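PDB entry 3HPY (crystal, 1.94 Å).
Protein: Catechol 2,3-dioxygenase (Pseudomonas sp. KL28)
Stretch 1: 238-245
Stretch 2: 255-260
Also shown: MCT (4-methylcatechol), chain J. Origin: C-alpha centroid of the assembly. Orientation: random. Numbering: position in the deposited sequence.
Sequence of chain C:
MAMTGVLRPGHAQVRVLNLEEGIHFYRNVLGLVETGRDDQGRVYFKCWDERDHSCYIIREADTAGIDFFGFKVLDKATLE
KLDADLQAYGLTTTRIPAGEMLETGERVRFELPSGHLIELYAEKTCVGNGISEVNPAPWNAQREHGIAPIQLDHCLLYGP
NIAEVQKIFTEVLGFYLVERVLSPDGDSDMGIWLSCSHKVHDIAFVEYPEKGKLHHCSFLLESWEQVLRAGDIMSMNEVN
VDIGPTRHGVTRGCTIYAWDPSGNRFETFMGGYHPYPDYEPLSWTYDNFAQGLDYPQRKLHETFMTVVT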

# COMPACT_ATOMS: atom_id res chain seq x y z
N GLU C 238 -13.95 13.39 14.68
CA GLU C 238 -15.09 14.10 14.13
C GLU C 238 -14.72 15.33 13.31
O GLU C 238 -15.40 16.35 13.36
N VAL C 239 -13.63 15.22 12.56
CA VAL C 239 -13.16 16.30 11.71
C VAL C 239 -13.97 16.33 10.43
O VAL C 239 -14.12 15.31 9.76
N ASN C 240 -14.49 17.51 10.07
CA ASN C 240 -15.27 17.65 8.85
C ASN C 240 -14.37 17.51 7.63
O ASN C 240 -13.38 18.23 7.48
N VAL C 241 -14.72 16.56 6.77
CA VAL C 241 -13.97 16.27 5.57
C VAL C 241 -14.71 16.83 4.36
O VAL C 241 -15.91 16.61 4.20
N ASP C 242 -13.98 17.55 3.51
CA ASP C 242 -14.53 18.15 2.30
C ASP C 242 -14.69 17.11 1.19
O ASP C 242 -15.79 16.80 0.76
N ILE C 243 -13.57 16.56 0.73
CA ILE C 243 -13.60 15.54 -0.30
C ILE C 243 -12.82 14.34 0.24
O ILE C 243 -11.65 14.46 0.58
N GLY C 244 -13.50 13.19 0.35
CA GLY C 244 -12.89 11.98 0.88
C GLY C 244 -11.62 11.55 0.17
O GLY C 244 -11.16 12.26 -0.72
N PRO C 245 -11.03 10.40 0.55
CA PRO C 245 -9.80 9.93 -0.10
C PRO C 245 -9.98 9.69 -1.59
O PRO C 245 -10.86 8.93 -2.01
N THR C 255 -5.30 12.52 -2.45
CA THR C 255 -5.51 13.46 -1.37
C THR C 255 -6.84 13.37 -0.65
O THR C 255 -7.73 12.60 -1.01
N ILE C 256 -6.97 14.22 0.37
CA ILE C 256 -8.18 14.35 1.16
C ILE C 256 -8.26 15.79 1.63
O ILE C 256 -7.26 16.34 2.10
N TYR C 257 -9.43 16.40 1.50
CA TYR C 257 -9.62 17.77 1.97
C TYR C 257 -10.47 17.73 3.23
O TYR C 257 -11.54 17.13 3.26
N ALA C 258 -9.99 18.40 4.28
CA ALA C 258 -10.70 18.46 5.54
C ALA C 258 -10.66 19.88 6.06
O ALA C 258 -9.96 20.73 5.50
N TRP C 259 -11.40 20.14 7.13
CA TRP C 259 -11.42 21.48 7.69
C TRP C 259 -10.89 21.49 9.10
O TRP C 259 -11.09 20.54 9.86
N ASP C 260 -10.20 22.56 9.47
CA ASP C 260 -9.75 22.58 10.84
C ASP C 260 -10.87 23.25 11.65
O ASP C 260 -11.79 23.84 11.09

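Thr255 (chi1 t) lies sideways to stretch 1, and its CG2 comes no nearer than 5.3 Å, to Ile243 CG2; contact here is through backbone, with Pro245 CA 3.5 Å from Thr255 O (CA-H...O). Ile256 (m, t) also leaves sideways, yet reaches two partners: CD1 lies 3.7 Å from Pro245 CB, and CG2 3.8 Å from CG1 of Val241 (chi1 t).

Tyr257 carries three of the four cross-stretch backbone hydrogen bonds. Its N donates to Ile243 O (3.1 Å, 163°), while its O accepts from Asp242 N at a very short 2.5 Å and from Ile243 N at 3.3 Å. Its CB packs 3.5 Å from Ile243 CG2, yet with chi1 -78° (m) the ring leads away, and OH donates a 2.7 Å hydrogen bond to O3 of 4-methylcatechol, an atom at the ring edge, near its plane.

Ala258 pairs with Val241 without hydrogen bonds, both side chains on the same face; its CB lies 4.1 Å from CG1 of Val239 (chi1 t).

Trp259 starts sideways, but chi1 -82° (m) and chi2 -69° bring the end of its indole nearer to stretch 1. Asp242 CB (chi1 t) sits over one face, 3.8 Å from the centroid of the Trp259 six-membered ring and 27° off its normal, a CH-pi contact. Trp259 N donates to Asn240 O (2.8 Å, 150°).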

# COMPACT_ATOMS: atom_id res chain seq x y z
CB GLU C 238 -16.07 14.46 15.26
CG GLU C 238 -16.71 13.24 15.91
CD GLU C 238 -17.87 13.57 16.84
OE1 GLU C 238 -18.50 12.62 17.35
OE2 GLU C 238 -18.15 14.77 17.06
CB VAL C 239 -11.68 16.09 11.31
CG1 VAL C 239 -11.23 17.23 10.42
CG2 VAL C 239 -10.81 15.97 12.54
CB ASN C 240 -15.97 19.01 8.81
CG ASN C 240 -17.09 19.12 9.82
OD1 ASN C 240 -17.64 20.21 10.04
ND2 ASN C 240 -17.44 18.00 10.44
CB VAL C 241 -13.79 14.75 5.38
CG1 VAL C 241 -13.05 14.47 4.09
CG2 VAL C 241 -13.04 14.16 6.57
CB ASP C 242 -13.61 19.29 1.85
CG ASP C 242 -14.17 20.07 0.69
OD1 ASP C 242 -15.31 19.80 0.27
OD2 ASP C 242 -13.46 20.97 0.19
CB ILE C 243 -12.98 16.05 -1.64
CG1 ILE C 243 -13.15 14.99 -2.73
CG2 ILE C 243 -11.51 16.36 -1.45
CD1 ILE C 243 -14.60 14.69 -3.07
CB PRO C 245 -9.48 8.65 0.67
CG PRO C 245 -10.81 8.16 1.09
CD PRO C 245 -11.50 9.42 1.53
CB THR C 255 -5.41 14.89 -1.92
OG1 THR C 255 -5.51 15.84 -0.86
CG2 THR C 255 -6.55 15.12 -2.90
CB ILE C 256 -8.16 13.46 2.42
CG1 ILE C 256 -8.21 11.99 2.02
CG2 ILE C 256 -9.36 13.83 3.31
CD1 ILE C 256 -8.33 11.04 3.20
CB TYR C 257 -10.33 18.63 0.93
CG TYR C 257 -9.48 19.13 -0.22
CD1 TYR C 257 -8.09 19.15 -0.15
CD2 TYR C 257 -10.09 19.61 -1.39
CE1 TYR C 257 -7.32 19.62 -1.20
CE2 TYR C 257 -9.33 20.09 -2.45
CZ TYR C 257 -7.95 20.09 -2.36
OH TYR C 257 -7.21 20.54 -3.43
CB ALA C 258 -10.06 17.52 6.55
CB TRP C 259 -12.84 22.05 7.70
CG TRP C 259 -13.22 22.63 6.40
CD1 TRP C 259 -12.72 23.77 5.84
CD2 TRP C 259 -14.14 22.07 5.47
NE1 TRP C 259 -13.28 23.95 4.59
CE2 TRP C 259 -14.16 22.93 4.34
CE3 TRP C 259 -14.97 20.94 5.46
CZ2 TRP C 259 -14.96 22.68 3.23
CZ3 TRP C 259 -15.76 20.69 4.36
CH2 TRP C 259 -15.75 21.56 3.25
CB ASP C 260 -8.35 23.23 10.94
CG ASP C 260 -8.38 24.74 11.04
OD1 ASP C 260 -9.39 25.37 10.67
OD2 ASP C 260 -7.35 25.29 11.50
C1 MCT J . -5.43 20.32 -7.13
C2 MCT J . -5.54 20.96 -5.88
C3 MCT J . -4.54 20.75 -4.91
O3 MCT J . -4.65 21.35 -3.72
C4 MCT J . -3.43 19.91 -5.17
O4 MCT J . -2.48 19.72 -4.21
C5 MCT J . -3.32 19.26 -6.43
C6 MCT J . -4.32 19.48 -7.40
C MCT J . -6.48 20.53 -8.17